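PDB 6N2C: tapirin from Caldicellulosiruptor hydrothermalis, which binds cellulose and probably helps the extremely thermophilic bacterium adhere to plant biomass through its beta-helical C-terminal domain. Local coordinates for residues Ile300-Asn306 with Asn320-Met326; Trp465-Ile471 with Lys566-Glu572. All coordinates share one frame; numbering follows the deposited sequence. Where two conformers were deposited one is given.

From the N terminus the chain winds through successive coils of a parallel beta-helix, and contact 1 is met first. It closes a short loop, with 13 residues between 300-306 and 320-326, and joins the turn after strand 297-300 to the equivalent turn one coil on. Contact 2 opens only later, after the chain has left strand 434-436 and passed helix 451-457; there 465-471 meets 566-572 across 94 intervening residues, tying a loop before strand 483-488 to the segment that follows helix 557-565. The two contacts follow one another in series, neither nesting nor crossing. The centres of contact 1 and contact 2 are about 44 Å apart, on opposite sides of the chain's centre, and the two do not touch.

Contact 1: residues Ile300-Asn306 with Asn320-Met326; sequences IRNGSSN and NIWTDKM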
loop_
_atom_site.group_PDB
_atom_site.type_symbol
_atom_site.label_atom_id
_atom_site.label_comp_id
_atom_site.label_asym_id
_atom_site.label_seq_id
_atom_site.Cartn_x
_atom_site.Cartn_y
_atom_site.Cartn_z
ATOM N N ILE A 300 -11.082 6.651 -5.213
ATOM C CA ILE A 300 -11.651 7.314 -4.094
ATOM C C ILE A 300 -13.126 7.598 -4.442
ATOM O O ILE A 300 -13.478 8.739 -4.789
ATOM C CB ILE A 300 -10.918 8.587 -3.695
ATOM C CG1 ILE A 300 -9.417 8.332 -3.578
ATOM C CG2 ILE A 300 -11.433 9.163 -2.382
ATOM C CD1 ILE A 300 -8.664 9.604 -3.426
ATOM N N ARG A 301 -13.909 6.545 -4.422
ATOM C CA ARG A 301 -15.278 6.645 -4.983
ATOM C C ARG A 301 -16.376 6.234 -4.001
ATOM O O ARG A 301 -17.430 6.845 -4.000
ATOM C CB ARG A 301 -15.428 5.714 -6.146
ATOM C CG ARG A 301 -14.508 6.062 -7.280
ATOM C CD ARG A 301 -14.920 5.386 -8.595
ATOM N NE ARG A 301 -14.658 3.997 -8.612
ATOM C CZ ARG A 301 -14.883 3.186 -9.641
ATOM N NH1 ARG A 301 -15.392 3.636 -10.781
ATOM N NH2 ARG A 301 -14.595 1.912 -9.541
ATOM N N ASN A 302 -16.136 5.221 -3.227
ATOM C CA ASN A 302 -17.106 4.685 -2.282
ATOM C C ASN A 302 -17.224 5.491 -1.018
ATOM O O ASN A 302 -16.255 6.018 -0.407
ATOM C CB ASN A 302 -16.756 3.274 -1.841
ATOM C CG ASN A 302 -16.857 2.302 -2.928
ATOM O OD1 ASN A 302 -17.779 2.411 -3.747
ATOM N ND2 ASN A 302 -15.894 1.333 -3.007
ATOM N N GLY A 303 -18.484 5.612 -0.542
ATOM C CA GLY A 303 -18.672 6.260 0.770
ATOM C C GLY A 303 -18.419 7.746 0.786
ATOM O O GLY A 303 -18.533 8.421 -0.241
ATOM N N SER A 304 -17.978 8.253 1.930
ATOM C CA SER A 304 -17.663 9.620 2.090
ATOM C C SER A 304 -16.669 9.711 3.208
ATOM O O SER A 304 -16.406 8.756 3.931
ATOM C CB SER A 304 -18.949 10.479 2.379
ATOM O OG SER A 304 -19.454 10.146 3.696
ATOM N N SER A 305 -16.092 10.898 3.358
ATOM C CA SER A 305 -15.183 11.207 4.425
ATOM C C SER A 305 -13.901 10.361 4.370
ATOM O O SER A 305 -13.331 10.068 5.415
ATOM C CB SER A 305 -15.836 11.060 5.779
ATOM O OG SER A 305 -15.061 11.764 6.722
ATOM N N ASN A 306 -13.498 10.021 3.155
ATOM C CA ASN A 306 -12.155 9.398 2.921
ATOM C C ASN A 306 -11.142 10.488 2.925
ATOM O O ASN A 306 -11.412 11.714 2.708
ATOM C CB ASN A 306 -12.142 8.690 1.601
ATOM C CG ASN A 306 -13.088 7.554 1.539
ATOM O OD1 ASN A 306 -12.970 6.555 2.323
ATOM N ND2 ASN A 306 -13.950 7.561 0.498
ATOM N N ASN A 320 -9.631 8.125 -9.867
ATOM C CA ASN A 320 -11.076 8.456 -9.784
ATOM C C ASN A 320 -11.327 9.074 -8.456
ATOM O O ASN A 320 -11.136 8.426 -7.411
ATOM C CB ASN A 320 -11.908 7.175 -9.931
ATOM C CG ASN A 320 -11.845 6.621 -11.286
ATOM O OD1 ASN A 320 -12.051 7.381 -12.250
ATOM N ND2 ASN A 320 -11.500 5.312 -11.433
ATOM N N ILE A 321 -11.687 10.340 -8.424
ATOM C CA ILE A 321 -12.107 11.000 -7.182
ATOM C C ILE A 321 -13.630 11.363 -7.330
ATOM O O ILE A 321 -13.948 12.309 -8.042
ATOM C CB ILE A 321 -11.303 12.243 -6.850
ATOM C CG1 ILE A 321 -9.792 11.992 -6.968
ATOM C CG2 ILE A 321 -11.691 12.754 -5.472
ATOM C CD1 ILE A 321 -8.958 13.249 -6.868
ATOM N N TRP A 322 -14.504 10.566 -6.713
ATOM C CA TRP A 322 -15.967 10.746 -6.821
ATOM C C TRP A 322 -16.609 11.065 -5.470
ATOM O O TRP A 322 -17.823 11.228 -5.377
ATOM C CB TRP A 322 -16.628 9.526 -7.492
ATOM C CG TRP A 322 -16.131 9.131 -8.845
ATOM C CD1 TRP A 322 -15.010 9.542 -9.502
ATOM C CD2 TRP A 322 -16.722 8.156 -9.668
ATOM N NE1 TRP A 322 -14.910 8.917 -10.698
ATOM C CE2 TRP A 322 -15.971 8.060 -10.806
ATOM C CE3 TRP A 322 -17.874 7.387 -9.555
ATOM C CZ2 TRP A 322 -16.283 7.158 -11.831
ATOM C CZ3 TRP A 322 -18.177 6.511 -10.540
ATOM C CH2 TRP A 322 -17.398 6.402 -11.674
ATOM N N THR A 323 -15.776 11.264 -4.431
ATOM C CA THR A 323 -16.176 11.655 -3.135
ATOM C C THR A 323 -15.042 12.383 -2.434
ATOM O O THR A 323 -13.968 12.553 -3.065
ATOM C CB THR A 323 -16.698 10.414 -2.366
ATOM O OG1 THR A 323 -17.436 10.900 -1.235
ATOM C CG2 THR A 323 -15.497 9.489 -1.917
ATOM N N ASP A 324 -15.216 12.839 -1.202
ATOM C CA ASP A 324 -14.180 13.547 -0.474
ATOM C C ASP A 324 -13.216 12.513 0.078
ATOM O O ASP A 324 -13.702 11.509 0.588
ATOM C CB ASP A 324 -14.737 14.448 0.625
ATOM C CG ASP A 324 -15.661 13.727 1.630
ATOM O OD1 ASP A 324 -16.572 12.921 1.258
ATOM O OD2 ASP A 324 -15.439 13.942 2.809
ATOM N N LYS A 325 -11.889 12.695 0.020
ATOM C CA LYS A 325 -11.133 13.680 -0.750
ATOM C C LYS A 325 -9.668 13.191 -0.945
ATOM O O LYS A 325 -9.251 12.160 -0.421
ATOM C CB LYS A 325 -11.106 15.054 -0.082
ATOM C CG LYS A 325 -10.510 15.112 1.321
ATOM C CD LYS A 325 -10.731 16.510 1.917
ATOM C CE LYS A 325 -10.401 16.636 3.406
ATOM N NZ LYS A 325 -10.437 18.055 3.865
ATOM N N MET A 326 -8.950 13.925 -1.755
ATOM C CA MET A 326 -7.475 13.758 -1.907
ATOM C C MET A 326 -6.866 15.117 -1.558
ATOM O O MET A 326 -7.440 16.136 -2.008
ATOM C CB MET A 326 -7.095 13.435 -3.288
ATOM C CG MET A 326 -5.588 13.281 -3.451
ATOM S SD MET A 326 -5.206 12.650 -5.098
ATOM C CE MET A 326 -5.012 10.990 -4.806
HETATM O O HOH W 1 -12.180 13.846 4.072
#
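Asn-320 receives the first bond of this contact, a nearly straight one from Ile-300 N to its carbonyl O at 2.8 Å. Its CB also packs against Arg-301 CD, while its amide turns to Asp-299 and Lys-318. Ile-321 continues the parallel pairing with Ile-300; their side chains lie on the same face, where Ile-300 CD1 approaches Ile-321 CG1 at 4.4 Å. At Trp-322 the backbone N returns a bond to Ile-300 O, and the indole takes Arg-301 CD over the centre of its six-membered ring, 3.5 Å from the centroid. The arginine chain bends at chi3 (-73°), bringing CZ to 4.8 Å from that centroid in a cation-pi contact, with the guanidinium plane steep to the ring at 77°. Arg-342 makes another cation-pi contact with this indole, so an alanine here would probably leave both arginines without their aromatic partner and Arg-301 CD without its cover. Thr-323 gives its hydroxyl OG1 to Gly-303 O at 2.9 Å, an orientation set by OG1 lying opposite the backbone N (chi1 -164°); its methyl CG2 rests against Asn-306 ND2, which itself donates a hydrogen bond to Asn-302 O. Asp-324 OD1 is met by Ser-305 N at 3.0 Å from above the carboxylate plane. Lys-325 N, after a cis peptide bond, donates weakly to Asn-306 O, and Met-326 CB packs on Ile-300 CD1. Successive turns of the beta-helix are thus joined by strand-like bonds where the strands end, then by threonine and aspartate side chains that bind backbone groups of the neighbouring loop.

Contact 2: residues Trp465-Ile471 with Lys566-Glu572; sequences WIRLDNI and KNIIKIE
Beyond helix 557-565, the chain runs beside the loop that precedes strand 483-488, and a single backbone bridge centred on Ile-466 and Ile-569 holds the two together. Lys-570 N donates to Trp-465 O at 2.9 Å, and Arg-467 N donates to Ile-568 O at 2.8 Å. Outward from this bridge, Trp-465 sends its indole NE1 to Glu-572 OE1 at 2.8 Å. The carboxylate oxygen is reached on its anti side, somewhat out of the carboxylate plane, the bond is bent, and ring and carboxylate planes lie 49° apart; Lys-570 O sits at the same ring's edge. Phe-181 meets the indole as well, bringing the N-terminal part of the domain to this joint.

The other end depends on how the helix stops. Asn-567, with positive phi, is the C-prime residue of a Schellman motif in which Ile-568 N and Asn-567 N bond back to Leu-563 O and Leu-564 O. Its own carbonyl O accepts Asn-470 ND2 at 2.8 Å, nearly straight at 172°, in the plane of the Asn-470 amide but above that of the carbonyl. Asn-470 belongs to the 3-10 segment 468-470, and its O shares a water with Lys-566 O.

Ile-568 carries the apolar part of the contact. Placing CG1 opposite its carbonyl carbon (chi1 -67°) sends CD1 to Ile-471 CG1 at 3.6 Å, the two side chains crossing at about a right angle, while CG2 touches Leu-468 CD2. On the more polar flank, Arg-467 NH1 and Lys-570 NZ stand 4.1 Å apart; a water accepts from Arg-467 NH2 and Lys-570 NZ, probably easing their repulsion, and the guanidinium is also held by Thr-463 O and Asn-464 O.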
loop_
_atom_site.group_PDB
_atom_site.type_symbol
_atom_site.label_atom_id
_atom_site.label_comp_id
_atom_site.label_asym_id
_atom_site.label_seq_id
_atom_site.Cartn_x
_atom_site.Cartn_y
_atom_site.Cartn_z
ATOM N N TRP A 465 16.863 -16.470 -1.417
ATOM C CA TRP A 465 17.207 -16.312 -0.020
ATOM C C TRP A 465 16.428 -17.154 1.009
ATOM O O TRP A 465 16.823 -17.295 2.191
ATOM C CB TRP A 465 17.107 -14.777 0.314
ATOM C CG TRP A 465 17.983 -13.978 -0.562
ATOM C CD1 TRP A 465 19.296 -13.800 -0.436
ATOM C CD2 TRP A 465 17.588 -13.284 -1.787
ATOM N NE1 TRP A 465 19.755 -13.007 -1.472
ATOM C CE2 TRP A 465 18.727 -12.686 -2.309
ATOM C CE3 TRP A 465 16.375 -13.122 -2.462
ATOM C CZ2 TRP A 465 18.708 -11.919 -3.476
ATOM C CZ3 TRP A 465 16.327 -12.406 -3.621
ATOM C CH2 TRP A 465 17.508 -11.826 -4.147
ATOM N N ILE A 466 15.307 -17.704 0.622
ATOM C CA ILE A 466 14.520 -18.519 1.499
ATOM C C ILE A 466 13.964 -19.668 0.690
ATOM O O ILE A 466 13.222 -19.495 -0.283
ATOM C CB ILE A 466 13.408 -17.760 2.330
ATOM C CG1 ILE A 466 12.739 -18.714 3.267
ATOM C CG2 ILE A 466 12.416 -17.025 1.463
ATOM C CD1 ILE A 466 11.830 -18.158 4.334
ATOM N N ARG A 467 14.217 -20.888 1.167
ATOM C CA ARG A 467 13.994 -22.112 0.332
ATOM C C ARG A 467 13.357 -23.142 1.232
ATOM O O ARG A 467 14.063 -24.061 1.741
ATOM C CB ARG A 467 15.321 -22.632 -0.216
ATOM C CG ARG A 467 15.921 -21.612 -1.141
ATOM C CD ARG A 467 17.203 -22.047 -1.776
ATOM N NE ARG A 467 17.815 -20.962 -2.453
ATOM C CZ ARG A 467 19.040 -21.003 -2.974
ATOM N NH1 ARG A 467 19.714 -22.176 -3.068
ATOM N NH2 ARG A 467 19.599 -19.881 -3.424
ATOM N N LEU A 468 12.037 -23.063 1.400
ATOM C CA LEU A 468 11.375 -23.984 2.291
ATOM C C LEU A 468 11.411 -25.424 1.781
ATOM O O LEU A 468 11.301 -26.364 2.549
ATOM C CB LEU A 468 9.996 -23.509 2.694
ATOM C CG LEU A 468 9.992 -22.141 3.397
ATOM C CD1 LEU A 468 8.561 -21.651 3.666
ATOM C CD2 LEU A 468 10.875 -22.114 4.631
ATOM N N ASP A 469 11.630 -25.606 0.477
ATOM C CA ASP A 469 11.793 -26.962 -0.069
ATOM C C ASP A 469 13.080 -27.610 0.345
ATOM O O ASP A 469 13.236 -28.826 0.085
ATOM C CB ASP A 469 11.676 -26.952 -1.595
ATOM C CG ASP A 469 10.223 -26.788 -2.081
ATOM O OD1 ASP A 469 9.257 -26.924 -1.301
ATOM O OD2 ASP A 469 10.053 -26.599 -3.276
ATOM N N ASN A 470 14.023 -26.863 0.963
ATOM C CA ASN A 470 15.240 -27.412 1.490
ATOM C C ASN A 470 15.015 -28.024 2.881
ATOM O O ASN A 470 15.988 -28.464 3.492
ATOM C CB ASN A 470 16.392 -26.439 1.462
ATOM C CG ASN A 470 16.901 -26.223 0.069
ATOM O OD1 ASN A 470 16.581 -27.051 -0.840
ATOM N ND2 ASN A 470 17.768 -25.225 -0.134
ATOM N N ILE A 471 13.781 -28.022 3.399
ATOM C CA ILE A 471 13.472 -28.733 4.620
ATOM C C ILE A 471 13.198 -30.197 4.205
ATOM O O ILE A 471 12.118 -30.480 3.673
ATOM C CB ILE A 471 12.236 -28.174 5.339
ATOM C CG1 ILE A 471 12.410 -26.708 5.737
ATOM C CG2 ILE A 471 11.885 -29.001 6.519
ATOM C CD1 ILE A 471 11.120 -26.068 6.068
ATOM N N LYS A 566 21.500 -25.831 6.408
ATOM C CA LYS A 566 20.677 -26.577 5.496
ATOM C C LYS A 566 20.252 -25.804 4.281
ATOM O O LYS A 566 19.544 -26.356 3.415
ATOM C CB LYS A 566 19.481 -27.142 6.204
ATOM C CG LYS A 566 19.701 -28.007 7.428
ATOM C CD LYS A 566 20.778 -29.098 7.234
ATOM C CE LYS A 566 20.723 -30.108 8.343
ATOM N NZ LYS A 566 21.995 -30.871 8.374
ATOM N N ASN A 567 20.767 -24.596 4.098
ATOM C CA ASN A 567 20.414 -23.696 3.037
ATOM C C ASN A 567 18.894 -23.490 2.928
ATOM O O ASN A 567 18.348 -23.245 1.814
ATOM C CB ASN A 567 20.949 -24.138 1.652
ATOM C CG ASN A 567 22.491 -24.122 1.508
ATOM O OD1 ASN A 567 22.983 -24.595 0.488
ATOM N ND2 ASN A 567 23.228 -23.535 2.438
ATOM N N ILE A 568 18.186 -23.508 4.079
ATOM C CA ILE A 568 16.785 -23.163 4.091
ATOM C C ILE A 568 16.683 -21.626 4.032
ATOM O O ILE A 568 15.721 -21.061 3.493
ATOM C CB ILE A 568 16.085 -23.765 5.334
ATOM C CG1 ILE A 568 16.066 -25.237 5.248
ATOM C CG2 ILE A 568 14.660 -23.201 5.503
ATOM C CD1 ILE A 568 15.878 -25.936 6.558
ATOM N N ILE A 569 17.687 -20.945 4.575
ATOM C CA ILE A 569 17.893 -19.527 4.287
ATOM C C ILE A 569 19.290 -19.299 3.846
ATOM O O ILE A 569 20.196 -20.052 4.174
ATOM C CB ILE A 569 17.504 -18.628 5.510
ATOM C CG1 ILE A 569 18.412 -18.934 6.722
ATOM C CG2 ILE A 569 16.028 -18.814 5.834
ATOM C CD1 ILE A 569 18.247 -18.011 7.923
ATOM N N LYS A 570 19.460 -18.265 3.043
ATOM C CA LYS A 570 20.788 -17.797 2.623
ATOM C C LYS A 570 20.790 -16.315 2.921
ATOM O O LYS A 570 19.803 -15.602 2.510
ATOM C CB LYS A 570 21.006 -18.073 1.090
ATOM C CG LYS A 570 21.281 -19.543 0.755
ATOM C CD LYS A 570 22.235 -19.724 -0.460
ATOM C CE LYS A 570 22.648 -21.174 -0.597
ATOM N NZ LYS A 570 23.517 -21.368 -1.810
ATOM N N ILE A 571 21.883 -15.834 3.516
ATOM C CA ILE A 571 22.037 -14.411 3.847
ATOM C C ILE A 571 23.182 -13.878 3.035
ATOM O O ILE A 571 24.295 -14.411 3.124
ATOM C CB ILE A 571 22.258 -14.163 5.341
ATOM C CG1 ILE A 571 21.075 -14.698 6.170
ATOM C CG2 ILE A 571 22.493 -12.660 5.613
ATOM C CD1 ILE A 571 21.404 -14.788 7.659
ATOM N N GLU A 572 22.915 -12.898 2.182
ATOM C CA GLU A 572 23.944 -12.372 1.340
ATOM C C GLU A 572 24.174 -10.932 1.736
ATOM O O GLU A 572 23.261 -10.224 2.263
ATOM C CB GLU A 572 23.669 -12.658 -0.122
ATOM C CG GLU A 572 23.036 -11.568 -0.930
ATOM C CD GLU A 572 23.036 -11.888 -2.432
ATOM O OE1 GLU A 572 22.172 -12.692 -2.819
ATOM O OE2 GLU A 572 23.893 -11.355 -3.211
HETATM O O HOH W 2 22.367 -19.951 -4.356
HETATM O O HOH W 3 18.934 -29.185 2.895
#